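Local coordinates for insecticidal crystal protein Cry35Ab1 (Bacillus thuringiensis, PDB 4JP0), which acts as one component of a binary insecticidal toxin active on western corn rootworm, needing its partner protein for full toxicity and probably targeting the larval midgut epithelium, at residues A[80-85]-A[182-187]; A[359-364]-A[373-378]; A[229-234]-A[339-344]; A[194-197]-A[202-205]. All coordinates share one frame; numbering follows the deposited sequence. Where two conformers were deposited one is given.

Contact 1: residues A[80-85]-A[182-187]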
loop_
_atom_site.group_PDB
_atom_site.type_symbol
_atom_site.label_atom_id
_atom_site.label_comp_id
_atom_site.label_asym_id
_atom_site.label_seq_id
_atom_site.Cartn_x
_atom_site.Cartn_y
_atom_site.Cartn_z
ATOM N N SER A 80 -14.451 -17.114 -8.440
ATOM C CA SER A 80 -15.274 -16.386 -7.480
ATOM C C SER A 80 -14.661 -15.022 -7.202
ATOM O O SER A 80 -13.484 -14.778 -7.483
ATOM C CB SER A 80 -15.364 -17.133 -6.136
ATOM O OG SER A 80 -15.854 -18.452 -6.263
ATOM N N THR A 81 -15.451 -14.137 -6.627
ATOM C CA THR A 81 -14.926 -12.830 -6.265
ATOM C C THR A 81 -13.674 -12.938 -5.370
ATOM O O THR A 81 -13.686 -13.615 -4.335
ATOM C CB THR A 81 -16.021 -12.050 -5.527
ATOM O OG1 THR A 81 -17.153 -11.911 -6.391
ATOM C CG2 THR A 81 -15.570 -10.617 -5.227
ATOM N N TYR A 82 -12.618 -12.211 -5.731
ATOM C CA TYR A 82 -11.408 -12.250 -4.967
ATOM C C TYR A 82 -11.680 -11.834 -3.552
ATOM O O TYR A 82 -12.418 -10.876 -3.303
ATOM C CB TYR A 82 -10.345 -11.304 -5.554
ATOM C CG TYR A 82 -9.135 -11.186 -4.667
ATOM C CD1 TYR A 82 -8.353 -12.315 -4.363
ATOM C CD2 TYR A 82 -8.772 -9.964 -4.110
ATOM C CE1 TYR A 82 -7.233 -12.230 -3.544
ATOM C CE2 TYR A 82 -7.655 -9.868 -3.291
ATOM C CZ TYR A 82 -6.896 -11.003 -3.007
ATOM O OH TYR A 82 -5.785 -10.898 -2.214
ATOM N N SER A 83 -11.118 -12.581 -2.618
ATOM C CA SER A 83 -11.172 -12.185 -1.217
ATOM C C SER A 83 -9.768 -12.316 -0.620
ATOM O O SER A 83 -9.207 -13.431 -0.652
ATOM C CB SER A 83 -12.119 -13.085 -0.443
ATOM O OG SER A 83 -11.859 -12.908 0.950
ATOM N N SER A 84 -9.215 -11.219 -0.060
ATOM C CA SER A 84 -7.849 -11.282 0.449
ATOM C C SER A 84 -7.762 -12.056 1.762
ATOM O O SER A 84 -6.685 -12.263 2.286
ATOM C CB SER A 84 -7.183 -9.892 0.559
ATOM O OG SER A 84 -7.786 -9.104 1.577
ATOM N N THR A 85 -8.898 -12.521 2.266
ATOM C CA THR A 85 -8.883 -13.308 3.472
ATOM C C THR A 85 -9.278 -14.747 3.211
ATOM O O THR A 85 -9.448 -15.515 4.159
ATOM C CB THR A 85 -9.775 -12.662 4.557
ATOM O OG1 THR A 85 -11.053 -12.307 4.006
ATOM C CG2 THR A 85 -9.185 -11.313 4.973
ATOM N N PRO A 182 -2.053 -5.042 -7.459
ATOM C CA PRO A 182 -2.969 -5.755 -8.351
ATOM C C PRO A 182 -4.378 -5.121 -8.356
ATOM O O PRO A 182 -4.957 -4.857 -7.292
ATOM C CB PRO A 182 -3.039 -7.125 -7.706
ATOM C CG PRO A 182 -1.618 -7.340 -7.160
ATOM C CD PRO A 182 -1.318 -5.936 -6.563
ATOM N N CYS A 183 -4.947 -4.933 -9.539
ATOM C CA CYS A 183 -6.242 -4.280 -9.645
ATOM C C CYS A 183 -7.334 -5.054 -8.913
ATOM O O CYS A 183 -8.265 -4.442 -8.435
ATOM C CB CYS A 183 -6.633 -4.008 -11.122
ATOM S SG CYS A 183 -6.781 -5.512 -12.116
ATOM N N ILE A 184 -7.192 -6.377 -8.805
ATOM C CA ILE A 184 -8.172 -7.171 -8.090
ATOM C C ILE A 184 -8.289 -6.775 -6.628
ATOM O O ILE A 184 -9.317 -7.036 -6.007
ATOM C CB ILE A 184 -7.898 -8.703 -8.232
ATOM C CG1 ILE A 184 -6.465 -9.030 -7.795
ATOM C CG2 ILE A 184 -8.128 -9.145 -9.699
ATOM C CD1 ILE A 184 -6.214 -10.552 -7.586
ATOM N N MET A 185 -7.239 -6.162 -6.085
ATOM C CA MET A 185 -7.224 -5.746 -4.682
ATOM C C MET A 185 -7.680 -4.294 -4.529
ATOM O O MET A 185 -7.641 -3.735 -3.419
ATOM C CB MET A 185 -5.807 -5.873 -4.122
ATOM C CG MET A 185 -5.296 -7.290 -4.126
ATOM S SD MET A 185 -3.556 -7.364 -3.740
ATOM C CE MET A 185 -3.200 -9.051 -4.250
ATOM N N VAL A 186 -8.085 -3.681 -5.628
ATOM C CA VAL A 186 -8.512 -2.291 -5.612
ATOM C C VAL A 186 -9.974 -2.135 -5.956
ATOM O O VAL A 186 -10.406 -2.613 -6.988
ATOM C CB VAL A 186 -7.699 -1.463 -6.618
ATOM C CG1 VAL A 186 -8.301 -0.050 -6.760
ATOM C CG2 VAL A 186 -6.238 -1.422 -6.180
ATOM N N ASN A 187 -10.736 -1.477 -5.082
ATOM C CA ASN A 187 -12.136 -1.211 -5.360
ATOM C C ASN A 187 -12.204 0.157 -6.012
ATOM O O ASN A 187 -12.071 1.175 -5.329
ATOM C CB ASN A 187 -12.967 -1.280 -4.074
ATOM C CG ASN A 187 -14.370 -0.712 -4.244
ATOM O OD1 ASN A 187 -15.012 -0.955 -5.291
ATOM N ND2 ASN A 187 -14.932 -0.014 -3.354
#
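Where the ricin B-type beta-trefoil meets the insecticidal-toxin part of the chain, Y82 from the loop after strand 76-80 lays its ring against I184 and M185 of a short 3-10 turn. The tip of I184 sits almost squarely over one face: CD1 is 4.2 Å from the centroid of the Y82 ring and 11° off its normal, a CH-pi contact. I184 reaches it with CG1 wedged between its backbone N and carbonyl carbon (chi1 55°) and the rest of the chain extended. The opposite face is backed by the loop itself, through the backbone N of S84, offset toward the rim. M185 approaches obliquely, its CG 3.6 Å from Y82 CE2, while I184 O lies 3.5 Å from Y82 CD2. The phenol end is anchored elsewhere, Y82 OH being hydrogen-bonded to E270. Just beyond the ring, S83 OG accepts from T85 N at 3.3 Å, an ST turn that bends the loop; on the other segment, M185 N bonds to P182 O at 2.9 Å. I184 also packs on F50, I58 and T60, so the 3-10 turn closes over trefoil strands: a buried aromatic-aliphatic seam between a beta-trefoil and the neighbouring toxin domain.

Contact 2: residues A[359-364]-A[373-378]. Unlike the reference sequence in segment 373-378: I376 (reference Lys).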
loop_
_atom_site.group_PDB
_atom_site.type_symbol
_atom_site.label_atom_id
_atom_site.label_comp_id
_atom_site.label_asym_id
_atom_site.label_seq_id
_atom_site.Cartn_x
_atom_site.Cartn_y
_atom_site.Cartn_z
ATOM N N HIS A 359 30.835 27.340 20.551
ATOM C CA HIS A 359 31.025 28.754 20.337
ATOM C C HIS A 359 31.080 29.436 21.679
ATOM O O HIS A 359 30.559 28.944 22.618
ATOM C CB HIS A 359 29.862 29.391 19.564
ATOM C CG HIS A 359 29.763 28.985 18.133
ATOM N ND1 HIS A 359 29.268 27.774 17.740
ATOM C CD2 HIS A 359 30.099 29.633 17.001
ATOM C CE1 HIS A 359 29.286 27.696 16.433
ATOM N NE2 HIS A 359 29.791 28.812 15.960
ATOM N N SER A 360 31.659 30.605 21.745
ATOM C CA SER A 360 31.581 31.351 22.986
ATOM C C SER A 360 30.255 32.134 23.120
ATOM O O SER A 360 29.541 32.279 22.189
ATOM C CB SER A 360 32.751 32.303 23.112
ATOM O OG SER A 360 32.714 33.223 22.108
ATOM N N TYR A 361 29.988 32.640 24.314
ATOM C CA TYR A 361 28.824 33.463 24.571
ATOM C C TYR A 361 28.824 34.629 23.641
ATOM O O TYR A 361 27.869 34.885 23.008
ATOM C CB TYR A 361 28.804 33.930 26.006
ATOM C CG TYR A 361 28.260 32.929 26.947
ATOM C CD1 TYR A 361 29.030 32.344 27.899
ATOM C CD2 TYR A 361 26.980 32.530 26.850
ATOM C CE1 TYR A 361 28.512 31.424 28.724
ATOM C CE2 TYR A 361 26.465 31.620 27.673
ATOM C CZ TYR A 361 27.211 31.074 28.608
ATOM O OH TYR A 361 26.652 30.160 29.391
ATOM N N GLU A 362 29.933 35.327 23.534
ATOM C CA GLU A 362 29.954 36.506 22.673
ATOM C C GLU A 362 29.641 36.117 21.231
ATOM O O GLU A 362 28.960 36.853 20.531
ATOM C CB GLU A 362 31.282 37.278 22.810
ATOM C CG GLU A 362 31.307 38.177 24.049
ATOM C CD GLU A 362 32.711 38.443 24.590
ATOM O OE1 GLU A 362 33.079 39.628 24.772
ATOM O OE2 GLU A 362 33.448 37.464 24.858
ATOM N N GLU A 363 30.145 34.964 20.780
ATOM C CA GLU A 363 29.856 34.518 19.416
ATOM C C GLU A 363 28.371 34.212 19.232
ATOM O O GLU A 363 27.743 34.650 18.283
ATOM C CB GLU A 363 30.681 33.270 19.036
ATOM C CG GLU A 363 32.169 33.582 18.838
ATOM C CD GLU A 363 33.019 32.360 18.506
ATOM O OE1 GLU A 363 32.560 31.200 18.734
ATOM O OE2 GLU A 363 34.167 32.556 18.029
ATOM N N VAL A 364 27.812 33.434 20.141
ATOM C CA VAL A 364 26.399 33.116 20.035
ATOM C C VAL A 364 25.547 34.388 20.106
ATOM O O VAL A 364 24.598 34.557 19.344
ATOM C CB VAL A 364 25.994 32.107 21.090
ATOM C CG1 VAL A 364 24.505 31.790 20.977
ATOM C CG2 VAL A 364 26.843 30.839 20.882
ATOM N N SER A 373 23.188 37.582 29.000
ATOM C CA SER A 373 22.506 37.224 30.236
ATOM C C SER A 373 21.409 36.209 29.911
ATOM O O SER A 373 21.207 35.253 30.642
ATOM C CB SER A 373 21.928 38.456 30.942
ATOM O OG SER A 373 20.954 39.076 30.120
ATOM N N THR A 374 20.718 36.395 28.794
ATOM C CA THR A 374 19.654 35.467 28.434
ATOM C C THR A 374 20.220 34.106 28.100
ATOM O O THR A 374 19.621 33.076 28.436
ATOM C CB THR A 374 18.868 35.986 27.240
ATOM O OG1 THR A 374 18.147 37.161 27.632
ATOM C CG2 THR A 374 17.792 34.988 26.855
ATOM N N LEU A 375 21.351 34.104 27.397
ATOM C CA LEU A 375 22.022 32.855 27.038
ATOM C C LEU A 375 22.325 32.056 28.306
ATOM O O LEU A 375 22.171 30.835 28.356
ATOM C CB LEU A 375 23.300 33.148 26.267
ATOM C CG LEU A 375 23.082 33.636 24.846
ATOM C CD1 LEU A 375 24.419 33.904 24.191
ATOM C CD2 LEU A 375 22.232 32.657 24.018
ATOM N N ILE A 376 22.757 32.756 29.341
ATOM C CA ILE A 376 23.031 32.086 30.594
ATOM C C ILE A 376 21.743 31.578 31.263
ATOM O O ILE A 376 21.692 30.434 31.737
ATOM C CB ILE A 376 23.804 33.006 31.497
ATOM C CG1 ILE A 376 25.172 33.297 30.860
ATOM C CG2 ILE A 376 23.918 32.382 32.894
ATOM C CD1 ILE A 376 26.030 34.274 31.659
ATOM N N LYS A 377 20.704 32.413 31.287
ATOM C CA LYS A 377 19.416 31.994 31.837
ATOM C C LYS A 377 18.931 30.758 31.099
ATOM O O LYS A 377 18.433 29.821 31.717
ATOM C CB LYS A 377 18.349 33.084 31.692
ATOM C CG LYS A 377 18.448 34.235 32.684
ATOM C CD LYS A 377 17.094 34.926 32.856
ATOM C CE LYS A 377 17.211 36.180 33.747
ATOM N NZ LYS A 377 16.164 36.272 34.816
ATOM N N LEU A 378 19.085 30.761 29.778
ATOM C CA LEU A 378 18.627 29.650 28.951
ATOM C C LEU A 378 19.295 28.359 29.388
ATOM O O LEU A 378 18.623 27.345 29.634
ATOM C CB LEU A 378 18.905 29.922 27.470
ATOM C CG LEU A 378 17.869 30.849 26.842
ATOM C CD1 LEU A 378 18.336 31.356 25.496
ATOM C CD2 LEU A 378 16.545 30.108 26.719
#
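The Y361 ring meets L375 at its edge and I376 obliquely. L375 CB lies near the ring plane, 3.8 Å from Y361 CD2, and L375 CD1 reaches the same rim in plane. I376 crosses the tyrosine side chain at about a right angle, with its CG1 3.8 Å from Y361 CZ and just as near the phenol oxygen. A second flat group, the E363 carboxylate in the first turn of the helix, takes part in the cap: S360 N donates to E363 OE1 at 3.2 Å, arriving from above the carboxylate plane, 49° out of it. In return S360 OG, at the N-cap, accepts a weak bond of 3.4 Å from E363 N. Together these two bonds make a capping box that begins helix 361-368, the middle one of the last three helices in the chain; helix 372-380 follows after a short connection. Between these two helices L375 touches both Y361 and V364. It slides past Y361 in the opposite direction, and its CD1 lies 3.8 Å from both Y361 O and V364 CG1. V364 meets it with CG1 anti to its own backbone N (chi1 179°). Helix 349-355 packs on this pair, L355 against V364 and A352 against L375, and L356 adds to the cover on Y361 and V364.

Contact 3: residues A[229-234]-A[339-344]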
loop_
_atom_site.group_PDB
_atom_site.type_symbol
_atom_site.label_atom_id
_atom_site.label_comp_id
_atom_site.label_asym_id
_atom_site.label_seq_id
_atom_site.Cartn_x
_atom_site.Cartn_y
_atom_site.Cartn_z
ATOM N N TYR A 229 -1.147 25.342 25.505
ATOM C CA TYR A 229 -1.824 25.402 24.226
ATOM C C TYR A 229 -2.162 24.008 23.716
ATOM O O TYR A 229 -1.768 22.989 24.299
ATOM C CB TYR A 229 -0.976 26.164 23.198
ATOM C CG TYR A 229 0.262 25.434 22.721
ATOM C CD1 TYR A 229 0.268 24.745 21.498
ATOM C CD2 TYR A 229 1.431 25.439 23.470
ATOM C CE1 TYR A 229 1.395 24.081 21.058
ATOM C CE2 TYR A 229 2.577 24.762 23.027
ATOM C CZ TYR A 229 2.549 24.088 21.823
ATOM O OH TYR A 229 3.684 23.434 21.362
ATOM N N THR A 230 -2.906 23.972 22.627
ATOM C CA THR A 230 -3.269 22.706 22.037
ATOM C C THR A 230 -3.079 22.781 20.526
ATOM O O THR A 230 -3.354 23.802 19.895
ATOM C CB THR A 230 -4.732 22.383 22.395
ATOM O OG1 THR A 230 -5.085 21.098 21.891
ATOM C CG2 THR A 230 -5.683 23.320 21.675
ATOM N N TYR A 231 -2.552 21.713 19.956
ATOM C CA TYR A 231 -2.428 21.648 18.508
ATOM C C TYR A 231 -3.175 20.410 18.081
ATOM O O TYR A 231 -3.437 19.536 18.902
ATOM C CB TYR A 231 -0.972 21.614 18.025
ATOM C CG TYR A 231 -0.197 20.394 18.436
ATOM C CD1 TYR A 231 -0.212 19.243 17.652
ATOM C CD2 TYR A 231 0.565 20.384 19.596
ATOM C CE1 TYR A 231 0.490 18.138 18.014
ATOM C CE2 TYR A 231 1.288 19.262 19.963
ATOM C CZ TYR A 231 1.243 18.144 19.162
ATOM O OH TYR A 231 1.933 17.005 19.485
ATOM N N GLU A 232 -3.532 20.358 16.808
ATOM C CA GLU A 232 -4.265 19.242 16.241
ATOM C C GLU A 232 -3.367 18.287 15.465
ATOM O O GLU A 232 -2.383 18.695 14.870
ATOM C CB GLU A 232 -5.302 19.794 15.279
ATOM C CG GLU A 232 -6.330 20.692 15.952
ATOM C CD GLU A 232 -7.218 21.386 14.937
ATOM O OE1 GLU A 232 -7.253 20.919 13.758
ATOM O OE2 GLU A 232 -7.874 22.385 15.315
ATOM N N TRP A 233 -3.720 17.015 15.462
ATOM C CA TRP A 233 -2.997 16.052 14.645
ATOM C C TRP A 233 -3.958 14.929 14.337
ATOM O O TRP A 233 -5.121 14.973 14.758
ATOM C CB TRP A 233 -1.741 15.552 15.341
ATOM C CG TRP A 233 -1.996 14.849 16.654
ATOM C CD1 TRP A 233 -2.215 15.420 17.880
ATOM C CD2 TRP A 233 -2.014 13.441 16.859
ATOM N NE1 TRP A 233 -2.386 14.441 18.832
ATOM C CE2 TRP A 233 -2.271 13.213 18.224
ATOM C CE3 TRP A 233 -1.868 12.341 16.012
ATOM C CZ2 TRP A 233 -2.368 11.935 18.763
ATOM C CZ3 TRP A 233 -1.960 11.073 16.540
ATOM C CH2 TRP A 233 -2.214 10.873 17.902
ATOM N N GLY A 234 -3.481 13.921 13.622
ATOM C CA GLY A 234 -4.342 12.820 13.222
ATOM C C GLY A 234 -4.732 12.991 11.760
ATOM O O GLY A 234 -3.886 13.243 10.901
ATOM N N ASP A 339 4.025 11.766 17.187
ATOM C CA ASP A 339 5.369 11.454 17.663
ATOM C C ASP A 339 6.438 12.211 16.864
ATOM O O ASP A 339 7.633 12.195 17.202
ATOM C CB ASP A 339 5.623 9.943 17.645
ATOM C CG ASP A 339 5.046 9.253 18.874
ATOM O OD1 ASP A 339 4.843 9.937 19.908
ATOM O OD2 ASP A 339 4.767 8.044 18.915
ATOM N N THR A 340 6.017 12.892 15.809
ATOM C CA THR A 340 6.992 13.651 15.031
ATOM C C THR A 340 6.933 15.134 15.322
ATOM O O THR A 340 7.608 15.923 14.662
ATOM C CB THR A 340 6.792 13.475 13.520
ATOM O OG1 THR A 340 5.508 13.994 13.136
ATOM C CG2 THR A 340 6.759 11.997 13.155
ATOM N N TYR A 341 6.139 15.519 16.308
ATOM C CA TYR A 341 5.923 16.931 16.592
ATOM C C TYR A 341 7.226 17.591 17.008
ATOM O O TYR A 341 7.934 17.098 17.903
ATOM C CB TYR A 341 4.844 17.075 17.690
ATOM C CG TYR A 341 4.439 18.495 17.992
ATOM C CD1 TYR A 341 3.800 19.279 17.033
ATOM C CD2 TYR A 341 4.671 19.043 19.236
ATOM C CE1 TYR A 341 3.413 20.589 17.311
ATOM C CE2 TYR A 341 4.284 20.362 19.524
ATOM C CZ TYR A 341 3.667 21.121 18.566
ATOM O OH TYR A 341 3.309 22.420 18.872
ATOM N N ASN A 342 7.550 18.713 16.375
ATOM C CA ASN A 342 8.732 19.449 16.783
ATOM C C ASN A 342 8.380 20.891 16.842
ATOM O O ASN A 342 7.643 21.366 15.987
ATOM C CB ASN A 342 9.843 19.289 15.753
ATOM C CG ASN A 342 10.603 18.020 15.941
ATOM O OD1 ASN A 342 11.603 17.998 16.685
ATOM N ND2 ASN A 342 10.141 16.934 15.289
ATOM N N VAL A 343 8.885 21.607 17.841
ATOM C CA VAL A 343 8.632 23.044 17.867
ATOM C C VAL A 343 9.897 23.846 17.550
ATOM O O VAL A 343 11.040 23.372 17.741
ATOM C CB VAL A 343 8.084 23.503 19.232
ATOM C CG1 VAL A 343 6.690 22.953 19.448
ATOM C CG2 VAL A 343 9.019 23.047 20.356
ATOM N N THR A 344 9.716 25.065 17.067
ATOM C CA THR A 344 10.878 25.903 16.840
ATOM C C THR A 344 10.491 27.305 17.234
ATOM O O THR A 344 9.319 27.670 17.237
ATOM C CB THR A 344 11.435 25.760 15.389
ATOM O OG1 THR A 344 12.670 26.480 15.259
ATOM C CG2 THR A 344 10.506 26.408 14.342
#
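Y229 opens the contact with its phenol oxygen, which bonds to Y341 OH at 2.7 Å; either hydroxyl could be the donor. The two side chains come from opposite directions, and each oxygen lies at the edge of the other's ring, in its plane. Y229 OH also rests 3.6 Å from V343 CG1. Two residues on, Y231 stacks face to face with Y341: the centroids are 3.6 Å apart and the planes 13° from parallel. The overlap is deep, since Y231 CE2 stands over the centre of the Y341 ring and Y341 CE1 over that of Y231; the shortest approach is 3.2 Å between Y231 CE2 and Y341 CE2. Y231 holds CG between backbone N and carbonyl carbon (chi1 64°), which brings its ring face alongside Y341. At the end of the segment, G234 N bonds to S336 OG. Strand 292-301 pairs with 225-234, while A214, S217 and L313 of the four-stranded sheet touch Y341. Y341 thus has its ring stacked on one face by Y231 and its hydroxyl tied to Y229, and these tyrosines add to the backbone bonds, E232 with V215 and G234 with S336, that already link strand 225-234 to the four-stranded sheet.

Contact 4: residues A[194-197]-A[202-205]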
loop_
_atom_site.group_PDB
_atom_site.type_symbol
_atom_site.label_atom_id
_atom_site.label_comp_id
_atom_site.label_asym_id
_atom_site.label_seq_id
_atom_site.Cartn_x
_atom_site.Cartn_y
_atom_site.Cartn_z
ATOM N N ASN A 194 -13.596 -5.537 -16.128
ATOM C CA ASN A 194 -12.944 -6.051 -17.332
ATOM C C ASN A 194 -12.094 -4.987 -17.982
ATOM O O ASN A 194 -10.985 -5.263 -18.411
ATOM C CB ASN A 194 -13.954 -6.689 -18.317
ATOM C CG ASN A 194 -14.597 -7.958 -17.748
ATOM O OD1 ASN A 194 -14.059 -8.561 -16.822
ATOM N ND2 ASN A 194 -15.785 -8.336 -18.259
ATOM N N THR A 195 -12.588 -3.752 -18.000
ATOM C CA THR A 195 -11.830 -2.674 -18.581
ATOM C C THR A 195 -10.625 -2.343 -17.701
ATOM O O THR A 195 -9.546 -2.014 -18.200
ATOM C CB THR A 195 -12.693 -1.431 -18.737
ATOM O OG1 THR A 195 -13.825 -1.755 -19.554
ATOM C CG2 THR A 195 -11.950 -0.388 -19.561
ATOM N N GLN A 196 -10.839 -2.434 -16.393
ATOM C CA GLN A 196 -9.788 -2.256 -15.412
ATOM C C GLN A 196 -8.556 -3.157 -15.647
ATOM O O GLN A 196 -7.409 -2.692 -15.725
ATOM C CB GLN A 196 -10.367 -2.524 -14.011
ATOM C CG GLN A 196 -9.395 -2.192 -12.897
ATOM C CD GLN A 196 -9.878 -2.634 -11.542
ATOM O OE1 GLN A 196 -10.262 -3.790 -11.378
ATOM N NE2 GLN A 196 -9.856 -1.719 -10.555
ATOM N N ILE A 197 -8.785 -4.454 -15.735
ATOM C CA ILE A 197 -7.661 -5.346 -15.913
ATOM C C ILE A 197 -6.966 -5.175 -17.290
ATOM O O ILE A 197 -5.796 -5.481 -17.424
ATOM C CB ILE A 197 -8.068 -6.819 -15.654
ATOM C CG1 ILE A 197 -6.816 -7.635 -15.290
ATOM C CG2 ILE A 197 -8.780 -7.404 -16.888
ATOM C CD1 ILE A 197 -7.132 -8.945 -14.589
ATOM N N TYR A 202 -2.168 -3.102 -12.943
ATOM C CA TYR A 202 -1.504 -2.686 -11.708
ATOM C C TYR A 202 -1.739 -1.232 -11.426
ATOM O O TYR A 202 -1.522 -0.381 -12.297
ATOM C CB TYR A 202 -0.001 -2.945 -11.747
ATOM C CG TYR A 202 0.315 -4.418 -11.701
ATOM C CD1 TYR A 202 0.406 -5.175 -12.888
ATOM C CD2 TYR A 202 0.454 -5.074 -10.481
ATOM C CE1 TYR A 202 0.700 -6.568 -12.856
ATOM C CE2 TYR A 202 0.743 -6.443 -10.437
ATOM C CZ TYR A 202 0.858 -7.176 -11.615
ATOM O OH TYR A 202 1.097 -8.521 -11.514
ATOM N N TYR A 203 -2.187 -0.938 -10.207
ATOM C CA TYR A 203 -2.320 0.470 -9.774
ATOM C C TYR A 203 -1.032 0.878 -9.093
ATOM O O TYR A 203 -0.306 0.023 -8.567
ATOM C CB TYR A 203 -3.470 0.608 -8.753
ATOM C CG TYR A 203 -4.858 0.650 -9.401
ATOM C CD1 TYR A 203 -5.320 -0.406 -10.172
ATOM C CD2 TYR A 203 -5.705 1.771 -9.214
ATOM C CE1 TYR A 203 -6.583 -0.357 -10.793
ATOM C CE2 TYR A 203 -6.928 1.831 -9.780
ATOM C CZ TYR A 203 -7.382 0.757 -10.573
ATOM O OH TYR A 203 -8.626 0.830 -11.136
ATOM N N ILE A 204 -0.757 2.184 -9.043
ATOM C CA ILE A 204 0.404 2.712 -8.351
ATOM C C ILE A 204 -0.023 3.299 -7.010
ATOM O O ILE A 204 -0.905 4.165 -6.929
ATOM C CB ILE A 204 1.061 3.818 -9.198
ATOM C CG1 ILE A 204 1.553 3.239 -10.510
ATOM C CG2 ILE A 204 2.293 4.440 -8.480
ATOM C CD1 ILE A 204 1.908 4.345 -11.559
ATOM N N LEU A 205 0.578 2.794 -5.951
ATOM C CA LEU A 205 0.321 3.308 -4.596
ATOM C C LEU A 205 1.631 4.009 -4.119
ATOM O O LEU A 205 2.717 3.408 -4.055
ATOM C CB LEU A 205 -0.115 2.155 -3.680
ATOM C CG LEU A 205 -0.332 2.443 -2.195
ATOM C CD1 LEU A 205 -1.292 3.623 -1.976
ATOM C CD2 LEU A 205 -0.816 1.172 -1.457
#
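Hydrogen bonding carries this contact: the amide of Q196 donates from NE2 to Y203 OH at 2.9 Å, with an N-H...O angle of 170°. The phenol oxygen lies almost in the amide plane, as suits an N-H bond of that straightness. The flat groups are nevertheless turned nearly perpendicular, and the two side chains cross at about a right angle. Y203 OH has a further and stronger partner in D188 OD2, so it takes part in two bonds, one received from the amide and one shared with the carboxylate.

Packing comes second and is modest. The Q196 chain is drawn out from CA to CD, with CG anti to the backbone N (chi1 -173°), and this straight arm carries the amide from the helix to the phenol; the amide is then twisted about CG-CD (chi3 51°), which sets its plane. Along the way Q196 CG passes the edge of the ring in its plane, 3.6 Å from Y203 OH and 4.0 Å from Y203 CE1.

Backbone connectivity explains the proximity: helix 193-199 runs into the start of strand 202-221 after only a brief turn, and Y203 is held in the sheet by pairing with V181 of the adjacent strand. Both side chains are buried. With the amide N-H pointing at its oxygen, Y203 OH would probably use its own hydrogen in the bond to D188 OD2, so the buried hydroxyl has two polar partners, which probably restrain the rotation of the phenol C-O bond.

Overall arrangement
Contacts 1 and 4 sit together, centres about 11 Å apart and touching: C183 and V186 of segment 182-187 pack on Q196 and Y203. They mark the place where the beta-trefoil meets the base of the four-stranded sheet, on strands 174-182 and 202-221. Contact 3 lies farther along the elongated molecule, about 37 Å from contact 4 between centres, where strand 225-234 faces strand 327-346 of that same sheet. Contact 2 lies among the C-terminal helices, its centre about 28 Å from that of contact 3 and about 62 Å from that of contact 1. Along the chain, contacts 1, 4, 3 and 2 close in that order, so the toxin's interdomain junction, sheet region and helical end follow one another.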